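Local coordinates for 2-oxoglutarate dehydrogenase E3 component (Thermus thermophilus, PDB 2YQU), which probably oxidises protein-bound dihydrolipoyl groups with NAD(+), passing electrons through a redox-active disulfide and FAD, as the E3 component of 2-oxoglutarate dehydrogenase, at residues A[34-39]-A[104-109]; A[39-44]-A[89-94]; A[50-55]-A[179-184]. All blocks are in the same frame, centred on the assembly; numbering follows the deposited sequence.

Contact 1 (A[34-39]-A[104-109]). With FAD (flavin-adenine dinucleotide), chain D.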
loop_
_atom_site.group_PDB
_atom_site.type_symbol
_atom_site.label_atom_id
_atom_site.label_comp_id
_atom_site.label_asym_id
_atom_site.label_seq_id
_atom_site.Cartn_x
_atom_site.Cartn_y
_atom_site.Cartn_z
ATOM N N LYS A 34 -26.207 13.854 -16.862
ATOM C CA LYS A 34 -26.497 14.849 -15.826
ATOM C C LYS A 34 -25.341 15.052 -14.849
ATOM O O LYS A 34 -24.982 16.181 -14.547
ATOM C CB LYS A 34 -27.771 14.463 -15.064
ATOM C CG LYS A 34 -28.060 15.300 -13.828
ATOM C CD LYS A 34 -29.510 15.118 -13.392
ATOM C CE LYS A 34 -29.744 15.562 -11.953
ATOM N NZ LYS A 34 -30.986 16.389 -11.831
ATOM N N ALA A 35 -24.770 13.955 -14.352
ATOM C CA ALA A 35 -23.679 14.018 -13.379
ATOM C C ALA A 35 -22.328 14.027 -14.086
ATOM O O ALA A 35 -22.163 13.418 -15.145
ATOM C CB ALA A 35 -23.751 12.851 -12.415
ATOM N N LEU A 36 -21.369 14.718 -13.484
ATOM C CA LEU A 36 -20.010 14.783 -14.002
ATOM C C LEU A 36 -19.239 13.571 -13.503
ATOM O O LEU A 36 -19.702 12.866 -12.612
ATOM C CB LEU A 36 -19.336 16.069 -13.526
ATOM C CG LEU A 36 -20.066 17.364 -13.898
ATOM C CD1 LEU A 36 -19.408 18.580 -13.245
ATOM C CD2 LEU A 36 -20.121 17.525 -15.406
ATOM N N GLY A 37 -18.067 13.341 -14.082
ATOM C CA GLY A 37 -17.160 12.295 -13.624
ATOM C C GLY A 37 -16.993 11.141 -14.596
ATOM O O GLY A 37 -16.149 10.272 -14.394
ATOM N N GLY A 38 -17.810 11.127 -15.644
ATOM C CA GLY A 38 -17.692 10.159 -16.713
ATOM C C GLY A 38 -18.069 8.737 -16.368
ATOM O O GLY A 38 -18.737 8.465 -15.369
ATOM N N THR A 39 -17.654 7.824 -17.239
ATOM C CA THR A 39 -17.864 6.399 -17.035
ATOM C C THR A 39 -17.274 5.972 -15.696
ATOM O O THR A 39 -17.898 5.223 -14.946
ATOM C CB THR A 39 -17.194 5.594 -18.175
ATOM O OG1 THR A 39 -17.837 5.876 -19.429
ATOM C CG2 THR A 39 -17.386 4.097 -17.977
ATOM N N ILE A 104 -14.999 26.935 -14.016
ATOM C CA ILE A 104 -15.236 26.196 -15.245
ATOM C C ILE A 104 -16.730 26.205 -15.554
ATOM O O ILE A 104 -17.552 25.837 -14.707
ATOM C CB ILE A 104 -14.702 24.763 -15.081
ATOM C CG1 ILE A 104 -13.172 24.792 -15.001
ATOM C CG2 ILE A 104 -15.161 23.863 -16.234
ATOM C CD1 ILE A 104 -12.580 23.567 -14.347
ATOM N N ALA A 105 -17.069 26.661 -16.758
ATOM C CA ALA A 105 -18.446 26.684 -17.220
ATOM C C ALA A 105 -18.837 25.297 -17.696
ATOM O O ALA A 105 -18.041 24.600 -18.323
ATOM C CB ALA A 105 -18.600 27.676 -18.337
ATOM N N ARG A 106 -20.064 24.897 -17.389
ATOM C CA ARG A 106 -20.558 23.583 -17.762
ATOM C C ARG A 106 -21.833 23.701 -18.586
ATOM O O ARG A 106 -22.723 24.484 -18.257
ATOM C CB ARG A 106 -20.796 22.741 -16.505
ATOM C CG ARG A 106 -21.135 21.292 -16.791
ATOM C CD ARG A 106 -22.616 21.009 -16.764
ATOM N NE ARG A 106 -22.970 19.783 -17.470
ATOM C CZ ARG A 106 -23.422 18.673 -16.896
ATOM N NH1 ARG A 106 -23.557 18.574 -15.584
ATOM N NH2 ARG A 106 -23.734 17.635 -17.650
ATOM N N HIS A 107 -21.902 22.917 -19.658
ATOM C CA HIS A 107 -23.071 22.830 -20.530
ATOM C C HIS A 107 -23.560 21.388 -20.526
ATOM O O HIS A 107 -22.758 20.466 -20.611
ATOM C CB HIS A 107 -22.706 23.222 -21.957
ATOM C CG HIS A 107 -22.073 24.572 -22.069
ATOM N ND1 HIS A 107 -22.759 25.679 -22.524
ATOM C CD2 HIS A 107 -20.820 24.996 -21.779
ATOM C CE1 HIS A 107 -21.952 26.725 -22.512
ATOM N NE2 HIS A 107 -20.773 26.341 -22.057
ATOM N N GLN A 108 -24.870 21.194 -20.445
ATOM C CA GLN A 108 -25.450 19.856 -20.463
ATOM C C GLN A 108 -26.104 19.587 -21.811
ATOM O O GLN A 108 -27.025 20.295 -22.227
ATOM C CB GLN A 108 -26.468 19.676 -19.347
ATOM C CG GLN A 108 -27.023 18.256 -19.274
ATOM C CD GLN A 108 -27.864 17.994 -18.043
ATOM O OE1 GLN A 108 -28.665 17.065 -18.032
ATOM N NE2 GLN A 108 -27.686 18.800 -17.011
ATOM N N GLY A 109 -25.629 18.541 -22.476
ATOM C CA GLY A 109 -26.061 18.200 -23.818
ATOM C C GLY A 109 -25.013 17.428 -24.591
ATOM O O GLY A 109 -23.886 17.225 -24.117
HETATM P PA FAD D . -15.230 8.643 -19.828
HETATM O O1A FAD D . -16.019 7.557 -20.459
HETATM O O2A FAD D . -14.959 8.408 -18.337
HETATM O O5B FAD D . -15.979 10.037 -20.074
HETATM C C5B FAD D . -16.512 10.327 -21.343
HETATM C C4B FAD D . -17.707 11.231 -21.127
HETATM O O4B FAD D . -18.007 11.861 -22.355
HETATM C C3B FAD D . -18.960 10.469 -20.702
HETATM O O3B FAD D . -19.437 10.966 -19.472
HETATM C C2B FAD D . -19.958 10.723 -21.815
HETATM O O2B FAD D . -21.264 10.916 -21.321
HETATM C C1B FAD D . -19.408 11.978 -22.474
HETATM N N9A FAD D . -19.687 12.168 -23.900
HETATM C C8A FAD D . -19.413 11.320 -24.943
HETATM N N7A FAD D . -19.777 11.916 -26.093
HETATM C C5A FAD D . -20.281 13.137 -25.799
HETATM C C6A FAD D . -20.802 14.163 -26.583
HETATM N N6A FAD D . -20.753 14.143 -27.913
HETATM N N1A FAD D . -21.229 15.300 -25.948
HETATM C C2A FAD D . -21.161 15.460 -24.586
HETATM N N3A FAD D . -20.636 14.443 -23.818
HETATM C C4A FAD D . -20.220 13.308 -24.425
HETATM N N1 FAD D . -10.321 2.421 -14.975
HETATM C C2 FAD D . -9.321 2.478 -14.028
HETATM O O2 FAD D . -8.282 3.114 -14.234
HETATM N N3 FAD D . -9.477 1.816 -12.837
HETATM C C4 FAD D . -10.618 1.089 -12.582
HETATM O O4 FAD D . -10.782 0.694 -11.440
HETATM C C4X FAD D . -11.643 1.024 -13.525
HETATM N N5 FAD D . -12.796 0.297 -13.275
HETATM C C5X FAD D . -13.800 0.260 -14.241
HETATM C C6 FAD D . -14.960 -0.477 -13.987
HETATM C C7 FAD D . -15.981 -0.528 -14.947
HETATM C C7M FAD D . -17.258 -1.245 -14.596
HETATM C C8 FAD D . -15.841 0.158 -16.149
HETATM C C8M FAD D . -17.024 0.389 -17.054
HETATM C C9 FAD D . -14.679 0.889 -16.402
HETATM C C9A FAD D . -13.649 0.937 -15.454
HETATM N N10 FAD D . -12.478 1.656 -15.703
HETATM C C10 FAD D . -11.486 1.697 -14.734
HETATM C "C1'" FAD D . -12.194 2.308 -17.032
HETATM C "C2'" FAD D . -12.509 3.801 -16.909
HETATM O "O2'" FAD D . -13.867 3.997 -16.544
HETATM C "C3'" FAD D . -12.163 4.573 -18.177
HETATM O "O3'" FAD D . -10.834 4.280 -18.564
HETATM C "C4'" FAD D . -12.273 6.076 -17.950
HETATM O "O4'" FAD D . -13.577 6.418 -17.546
HETATM C "C5'" FAD D . -11.863 6.845 -19.211
HETATM O "O5'" FAD D . -12.044 8.230 -19.017
HETATM P P FAD D . -12.404 9.189 -20.256
HETATM O O1P FAD D . -12.426 10.606 -19.782
HETATM O O2P FAD D . -11.515 8.901 -21.452
HETATM O O3P FAD D . -13.896 8.786 -20.721
#
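Arg106 lays its guanidinium group between Leu36 and Gln108 and turns one edge to the backbone of Lys34. The contact belongs to the Rossmann-type FAD-binding domain. Strand 105-108 is an outermost strand of its five-stranded parallel sheet, beside strand 27-31. Residues 34-37 lie in the loop between strand 27-31 and the helix that carries Thr39.

The Arg106 side chain leaves the strand extended and then bends at its second torsion (chi2 -98°), which brings the edge of the guanidinium to Lys34 O. Leu36 CD2 sits over one face, 3.6 Å from Arg106 NH1 and shifted toward the rim. Leu36 and Arg106 run past each other in opposite directions. Gln108 NE2 lies above the opposite face, also off-centre. In the guanidinium plane, Arg106 NH1 gives Lys34 O a nearly straight hydrogen bond of 3.0 Å (167° at the hydrogen). The donor stands above the carbonyl plane of Lys34, 35° out of it. Arg106 NH2 bonds to Glu33 O and Glu31 O, and Arg106 NE bonds weakly to His107 O at 3.2 Å. All three nitrogens thus bind main-chain carbonyls, which should hold the flat group against rotation.

Gln108 is extended and reaches across from the strand, bringing OE1 to 3.8 Å from Lys34 CA. Leu36 also packs on Val95, Glu96 and Phe99 of helix 77-102, so it fills the space between that helix and Arg106.

Both segments continue to the cofactor. Gly38 needs to be small, because a CB there would clash with FAD O2A. On the strand side, Gly109 O lies 3.3 Å from C2A of the FAD adenine. Thr39 OG1 is hydrogen-bonded to the FAD phosphate oxygen O1A at 2.7 Å.

Contact 2 (A[39-44]-A[89-94]). With FAD (flavin-adenine dinucleotide), chain D.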
loop_
_atom_site.group_PDB
_atom_site.type_symbol
_atom_site.label_atom_id
_atom_site.label_comp_id
_atom_site.label_asym_id
_atom_site.label_seq_id
_atom_site.Cartn_x
_atom_site.Cartn_y
_atom_site.Cartn_z
ATOM N N THR A 39 -17.654 7.824 -17.239
ATOM C CA THR A 39 -17.864 6.399 -17.035
ATOM C C THR A 39 -17.274 5.972 -15.696
ATOM O O THR A 39 -17.898 5.223 -14.946
ATOM C CB THR A 39 -17.194 5.594 -18.175
ATOM O OG1 THR A 39 -17.837 5.876 -19.429
ATOM C CG2 THR A 39 -17.386 4.097 -17.977
ATOM N N CYS A 40 -16.068 6.457 -15.406
ATOM C CA CYS A 40 -15.336 6.051 -14.206
ATOM C C CYS A 40 -16.126 6.300 -12.922
ATOM O O CYS A 40 -16.303 5.401 -12.099
ATOM C CB CYS A 40 -14.003 6.793 -14.124
ATOM S SG CYS A 40 -12.967 6.243 -12.756
ATOM N N LEU A 41 -16.618 7.520 -12.768
ATOM C CA LEU A 41 -17.302 7.916 -11.543
ATOM C C LEU A 41 -18.733 7.364 -11.469
ATOM O O LEU A 41 -19.165 6.908 -10.416
ATOM C CB LEU A 41 -17.326 9.438 -11.424
ATOM C CG LEU A 41 -17.248 9.980 -10.005
ATOM C CD1 LEU A 41 -17.100 11.487 -10.039
ATOM C CD2 LEU A 41 -18.456 9.562 -9.185
ATOM N N ARG A 42 -19.452 7.414 -12.587
ATOM C CA ARG A 42 -20.880 7.115 -12.603
ATOM C C ARG A 42 -21.185 5.623 -12.606
ATOM O O ARG A 42 -22.068 5.159 -11.864
ATOM C CB ARG A 42 -21.544 7.768 -13.821
ATOM C CG ARG A 42 -21.492 9.280 -13.844
ATOM C CD ARG A 42 -22.264 9.894 -15.025
ATOM N NE ARG A 42 -21.530 9.788 -16.290
ATOM C CZ ARG A 42 -21.669 8.806 -17.184
ATOM N NH1 ARG A 42 -22.507 7.793 -16.983
ATOM N NH2 ARG A 42 -20.943 8.826 -18.291
ATOM N N VAL A 43 -20.471 4.882 -13.452
ATOM C CA VAL A 43 -20.779 3.471 -13.723
ATOM C C VAL A 43 -19.526 2.602 -13.887
ATOM O O VAL A 43 -19.583 1.545 -14.510
ATOM C CB VAL A 43 -21.638 3.334 -15.002
ATOM C CG1 VAL A 43 -22.969 4.065 -14.834
ATOM C CG2 VAL A 43 -20.883 3.854 -16.230
ATOM N N GLY A 44 -18.405 3.042 -13.310
ATOM C CA GLY A 44 -17.119 2.415 -13.555
ATOM C C GLY A 44 -16.294 2.174 -12.301
ATOM O O GLY A 44 -16.732 1.460 -11.403
ATOM N N GLN A 89 -22.330 9.371 -5.329
ATOM C CA GLN A 89 -22.921 10.698 -5.107
ATOM C C GLN A 89 -21.873 11.679 -4.558
ATOM O O GLN A 89 -21.786 12.801 -5.019
ATOM C CB GLN A 89 -24.169 10.605 -4.191
ATOM C CG GLN A 89 -24.371 11.741 -3.142
ATOM C CD GLN A 89 -24.340 11.237 -1.684
ATOM O OE1 GLN A 89 -23.258 11.063 -1.090
ATOM N NE2 GLN A 89 -25.523 10.999 -1.112
ATOM N N ALA A 90 -21.060 11.230 -3.603
ATOM C CA ALA A 90 -20.045 12.081 -2.980
ATOM C C ALA A 90 -18.959 12.481 -3.972
ATOM O O ALA A 90 -18.475 13.614 -3.952
ATOM C CB ALA A 90 -19.413 11.374 -1.777
ATOM N N ASN A 91 -18.587 11.549 -4.844
ATOM C CA ASN A 91 -17.552 11.795 -5.839
ATOM C C ASN A 91 -18.024 12.740 -6.945
ATOM O O ASN A 91 -17.277 13.645 -7.330
ATOM C CB ASN A 91 -17.057 10.477 -6.444
ATOM C CG ASN A 91 -16.013 9.802 -5.595
ATOM O OD1 ASN A 91 -14.825 10.003 -5.793
ATOM N ND2 ASN A 91 -16.451 8.988 -4.650
ATOM N N THR A 92 -19.242 12.538 -7.457
ATOM C CA THR A 92 -19.771 13.407 -8.523
ATOM C C THR A 92 -19.965 14.823 -8.002
ATOM O O THR A 92 -19.700 15.784 -8.717
ATOM C CB THR A 92 -21.113 12.903 -9.142
ATOM O OG1 THR A 92 -22.099 12.719 -8.123
ATOM C CG2 THR A 92 -20.971 11.543 -9.791
ATOM N N GLN A 93 -20.424 14.946 -6.758
ATOM C CA GLN A 93 -20.613 16.253 -6.126
ATOM C C GLN A 93 -19.272 16.961 -5.912
ATOM O O GLN A 93 -19.203 18.191 -5.929
ATOM C CB GLN A 93 -21.375 16.110 -4.806
ATOM C CG GLN A 93 -22.865 15.829 -5.019
ATOM C CD GLN A 93 -23.571 15.260 -3.797
ATOM O OE1 GLN A 93 -24.733 14.845 -3.890
ATOM N NE2 GLN A 93 -22.884 15.236 -2.655
ATOM N N GLY A 94 -18.211 16.172 -5.729
ATOM C CA GLY A 94 -16.867 16.699 -5.593
ATOM C C GLY A 94 -16.372 17.336 -6.872
ATOM O O GLY A 94 -15.729 18.381 -6.835
HETATM P PA FAD D . -15.230 8.643 -19.828
HETATM O O1A FAD D . -16.019 7.557 -20.459
HETATM O O2A FAD D . -14.959 8.408 -18.337
HETATM O O5B FAD D . -15.979 10.037 -20.074
HETATM C C5B FAD D . -16.512 10.327 -21.343
HETATM C C4B FAD D . -17.707 11.231 -21.127
HETATM O O4B FAD D . -18.007 11.861 -22.355
HETATM C C3B FAD D . -18.960 10.469 -20.702
HETATM O O3B FAD D . -19.437 10.966 -19.472
HETATM C C2B FAD D . -19.958 10.723 -21.815
HETATM O O2B FAD D . -21.264 10.916 -21.321
HETATM C C1B FAD D . -19.408 11.978 -22.474
HETATM N N9A FAD D . -19.687 12.168 -23.900
HETATM C C8A FAD D . -19.413 11.320 -24.943
HETATM N N7A FAD D . -19.777 11.916 -26.093
HETATM C C5A FAD D . -20.281 13.137 -25.799
HETATM C C6A FAD D . -20.802 14.163 -26.583
HETATM N N6A FAD D . -20.753 14.143 -27.913
HETATM N N1A FAD D . -21.229 15.300 -25.948
HETATM C C2A FAD D . -21.161 15.460 -24.586
HETATM N N3A FAD D . -20.636 14.443 -23.818
HETATM C C4A FAD D . -20.220 13.308 -24.425
HETATM N N1 FAD D . -10.321 2.421 -14.975
HETATM C C2 FAD D . -9.321 2.478 -14.028
HETATM O O2 FAD D . -8.282 3.114 -14.234
HETATM N N3 FAD D . -9.477 1.816 -12.837
HETATM C C4 FAD D . -10.618 1.089 -12.582
HETATM O O4 FAD D . -10.782 0.694 -11.440
HETATM C C4X FAD D . -11.643 1.024 -13.525
HETATM N N5 FAD D . -12.796 0.297 -13.275
HETATM C C5X FAD D . -13.800 0.260 -14.241
HETATM C C6 FAD D . -14.960 -0.477 -13.987
HETATM C C7 FAD D . -15.981 -0.528 -14.947
HETATM C C7M FAD D . -17.258 -1.245 -14.596
HETATM C C8 FAD D . -15.841 0.158 -16.149
HETATM C C8M FAD D . -17.024 0.389 -17.054
HETATM C C9 FAD D . -14.679 0.889 -16.402
HETATM C C9A FAD D . -13.649 0.937 -15.454
HETATM N N10 FAD D . -12.478 1.656 -15.703
HETATM C C10 FAD D . -11.486 1.697 -14.734
HETATM C "C1'" FAD D . -12.194 2.308 -17.032
HETATM C "C2'" FAD D . -12.509 3.801 -16.909
HETATM O "O2'" FAD D . -13.867 3.997 -16.544
HETATM C "C3'" FAD D . -12.163 4.573 -18.177
HETATM O "O3'" FAD D . -10.834 4.280 -18.564
HETATM C "C4'" FAD D . -12.273 6.076 -17.950
HETATM O "O4'" FAD D . -13.577 6.418 -17.546
HETATM C "C5'" FAD D . -11.863 6.845 -19.211
HETATM O "O5'" FAD D . -12.044 8.230 -19.017
HETATM P P FAD D . -12.404 9.189 -20.256
HETATM O O1P FAD D . -12.426 10.606 -19.782
HETATM O O2P FAD D . -11.515 8.901 -21.452
HETATM O O3P FAD D . -13.896 8.786 -20.721
#
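Leu41 points from helix 38-43 straight at helix 77-102 and drives its branched end between Asn91 and Thr92. Both helices belong to the FAD-binding domain, and the shorter one carries Cys40 of the redox-active disulfide.

The side chain can be followed outward. CB of Leu41 heads for the opposing helix without yet touching it. CG is the first atom in contact, 3.6 Å from Asn91 CB. The two methyls then part. CD1 of Leu41 rests on the main chain, 3.5 Å from the carbonyl oxygen of Asn91. CD2 makes the closest contacts. It is 3.2 Å from Asn91 CB and 3.3 Å from Thr92 CG2, and the methyl-methyl pair is tighter than usual van der Waals contact. The first torsion of Leu41 (chi1 -147°) lies away from a staggered position, in keeping with a tight fit. Thr92 keeps CG2 anti to its carbonyl carbon, which presents that methyl to the leucine. Val88 and Val95 of the same helix complete the apolar seat. An alanine here would remove CG and both methyls, and would probably open a gap between Asn91 and Thr92 and let the two helices shift.

Of its side chain, Asn91 offers Leu41 only CB; the amide points elsewhere, with ND2 bonded to Val87 O. The residue also packs on Gly374 of the second subunit.

Other residues of helix 38-43 bind FAD. Arg42 NH2 gives FAD O3B a hydrogen bond of 2.9 Å with 156° at the hydrogen. Cys40 N makes a weak one of 3.3 Å to FAD O4'. The helix therefore has two chemistries: the contact with 89-94 is dispersion and shape alone, while Arg42 NH2 and the Cys40 amide bond to FAD and Cys40 SG forms the disulfide with Cys45.

Contact 3 (A[50-55]-A[179-184])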
loop_
_atom_site.group_PDB
_atom_site.type_symbol
_atom_site.label_atom_id
_atom_site.label_comp_id
_atom_site.label_asym_id
_atom_site.label_seq_id
_atom_site.Cartn_x
_atom_site.Cartn_y
_atom_site.Cartn_z
ATOM N N ALA A 50 -16.337 0.229 -4.790
ATOM C CA ALA A 50 -17.235 0.198 -3.623
ATOM C C ALA A 50 -17.738 -1.228 -3.375
ATOM O O ALA A 50 -17.675 -1.738 -2.247
ATOM C CB ALA A 50 -18.404 1.163 -3.812
ATOM N N LEU A 51 -18.171 -1.889 -4.439
ATOM C CA LEU A 51 -18.680 -3.249 -4.344
ATOM C C LEU A 51 -17.565 -4.230 -4.017
ATOM O O LEU A 51 -17.763 -5.136 -3.233
ATOM C CB LEU A 51 -19.369 -3.681 -5.641
ATOM C CG LEU A 51 -20.715 -3.005 -5.942
ATOM C CD1 LEU A 51 -21.239 -3.537 -7.258
ATOM C CD2 LEU A 51 -21.749 -3.218 -4.850
ATOM N N LEU A 52 -16.395 -4.041 -4.614
ATOM C CA LEU A 52 -15.279 -4.950 -4.383
ATOM C C LEU A 52 -14.744 -4.876 -2.948
ATOM O O LEU A 52 -14.472 -5.909 -2.330
ATOM C CB LEU A 52 -14.142 -4.675 -5.370
ATOM C CG LEU A 52 -14.390 -5.230 -6.777
ATOM C CD1 LEU A 52 -13.554 -4.481 -7.797
ATOM C CD2 LEU A 52 -14.102 -6.735 -6.833
ATOM N N GLU A 53 -14.572 -3.667 -2.428
ATOM C CA GLU A 53 -14.017 -3.499 -1.083
ATOM C C GLU A 53 -14.959 -4.088 -0.040
ATOM O O GLU A 53 -14.517 -4.781 0.870
ATOM C CB GLU A 53 -13.754 -2.025 -0.776
ATOM C CG GLU A 53 -12.581 -1.438 -1.547
ATOM C CD GLU A 53 -11.234 -1.846 -0.984
ATOM O OE1 GLU A 53 -10.214 -1.295 -1.426
ATOM O OE2 GLU A 53 -11.182 -2.707 -0.086
ATOM N N THR A 54 -16.251 -3.809 -0.184
ATOM C CA THR A 54 -17.253 -4.248 0.785
ATOM C C THR A 54 -17.513 -5.742 0.709
ATOM O O THR A 54 -17.616 -6.393 1.741
ATOM C CB THR A 54 -18.585 -3.469 0.629
ATOM O OG1 THR A 54 -18.991 -3.428 -0.747
ATOM C CG2 THR A 54 -18.412 -2.015 1.036
ATOM N N THR A 55 -17.617 -6.291 -0.500
ATOM C CA THR A 55 -17.861 -7.730 -0.635
ATOM C C THR A 55 -16.651 -8.509 -0.173
ATOM O O THR A 55 -16.790 -9.613 0.329
ATOM C CB THR A 55 -18.232 -8.157 -2.071
ATOM O OG1 THR A 55 -17.264 -7.670 -3.009
ATOM C CG2 THR A 55 -19.564 -7.553 -2.490
ATOM N N GLY A 179 -14.989 -7.631 -16.399
ATOM C CA GLY A 179 -15.871 -8.774 -16.212
ATOM C C GLY A 179 -15.439 -9.656 -15.065
ATOM O O GLY A 179 -16.272 -10.191 -14.347
ATOM N N LEU A 180 -14.131 -9.787 -14.888
ATOM C CA LEU A 180 -13.568 -10.600 -13.819
ATOM C C LEU A 180 -13.878 -9.980 -12.463
ATOM O O LEU A 180 -14.305 -10.667 -11.535
ATOM C CB LEU A 180 -12.059 -10.725 -14.015
ATOM C CG LEU A 180 -11.327 -11.826 -13.262
ATOM C CD1 LEU A 180 -11.983 -13.198 -13.462
ATOM C CD2 LEU A 180 -9.872 -11.835 -13.717
ATOM N N GLU A 181 -13.659 -8.675 -12.350
ATOM C CA GLU A 181 -14.017 -7.941 -11.138
ATOM C C GLU A 181 -15.484 -8.116 -10.767
ATOM O O GLU A 181 -15.802 -8.418 -9.622
ATOM C CB GLU A 181 -13.707 -6.456 -11.292
ATOM C CG GLU A 181 -12.227 -6.130 -11.158
ATOM C CD GLU A 181 -11.927 -4.644 -11.228
ATOM O OE1 GLU A 181 -10.786 -4.258 -10.900
ATOM O OE2 GLU A 181 -12.821 -3.854 -11.602
ATOM N N LEU A 182 -16.381 -7.924 -11.730
ATOM C CA LEU A 182 -17.811 -8.034 -11.454
ATOM C C LEU A 182 -18.234 -9.489 -11.209
ATOM O O LEU A 182 -19.128 -9.748 -10.393
ATOM C CB LEU A 182 -18.636 -7.361 -12.567
ATOM C CG LEU A 182 -18.385 -5.854 -12.702
ATOM C CD1 LEU A 182 -19.100 -5.264 -13.924
ATOM C CD2 LEU A 182 -18.785 -5.109 -11.455
ATOM N N GLY A 183 -17.556 -10.427 -11.869
ATOM C CA GLY A 183 -17.735 -11.847 -11.618
ATOM C C GLY A 183 -17.446 -12.158 -10.160
ATOM O O GLY A 183 -18.241 -12.819 -9.492
ATOM N N VAL A 184 -16.320 -11.647 -9.666
ATOM C CA VAL A 184 -15.890 -11.871 -8.286
ATOM C C VAL A 184 -16.869 -11.236 -7.287
ATOM O O VAL A 184 -17.185 -11.840 -6.273
ATOM C CB VAL A 184 -14.449 -11.351 -8.057
ATOM C CG1 VAL A 184 -14.125 -11.194 -6.562
ATOM C CG2 VAL A 184 -13.445 -12.281 -8.721
#
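The carboxylate of Glu181 has a methyl of Leu52 set squarely over one face, with Leu52 CD1 3.8 Å from Glu181 CD. Its two oxygens are held by other partners: OE1 accepts from Tyr341 N, and OE2 forms a salt bridge with Lys49. The buried group is thus satisfied on both oxygens.

This is helix-to-helix packing. Helix 45-63 begins at Cys45 of the redox-active disulfide. Helix 177-188 follows the glycine-rich turn of the second, NAD-binding Rossmann fold, consistent with a GxGxxG motif that includes Gly179. Glu181 is an NAD(+)-binding residue in a structure of this protein, though no NAD(+) is bound to this chain here.

Leu52 and Glu181 cross at about a right angle. The glutamate runs on extended past CG (chi2 -177°), and so it lays its whole length beneath the leucine methyl: Glu181 CB and CG are each 4.0 Å from Leu52 CD1. The second methyl, Leu52 CD2, covers the backbone at 3.7 Å from Glu181 O and reaches Val184 CG1 more loosely, at 4.5 Å.

One turn further on, Thr55 OG1 is hydrogen-bonded to Arg188 NH1 of helix 177-188. It also bonds to Leu51 O at 2.6 Å, on the opposite face of that carbonyl from Thr55 N.

Contacts 1 and 2 form one continuous patch beside FAD. They share Thr39, their centres are about 11 Å apart, and they meet where Leu36 O lies 3.4 Å from Thr92 CG2. Together they follow the cofactor from its adenine end to the flavin ring, where Gly44 approaches. The centre of contact 3 is about 17 Å from that of contact 2 and about 27 Å from that of contact 1. It is tied to them by the chain: helix 45-63 follows helix 38-43, and the Cys40-Cys45 disulfide joins the two. It joins this region to the NAD(+)-binding part, and the Glu181 side chain comes within about 4 Å of FAD (nearest atoms). Contacts 2 and 3 touch the second subunit.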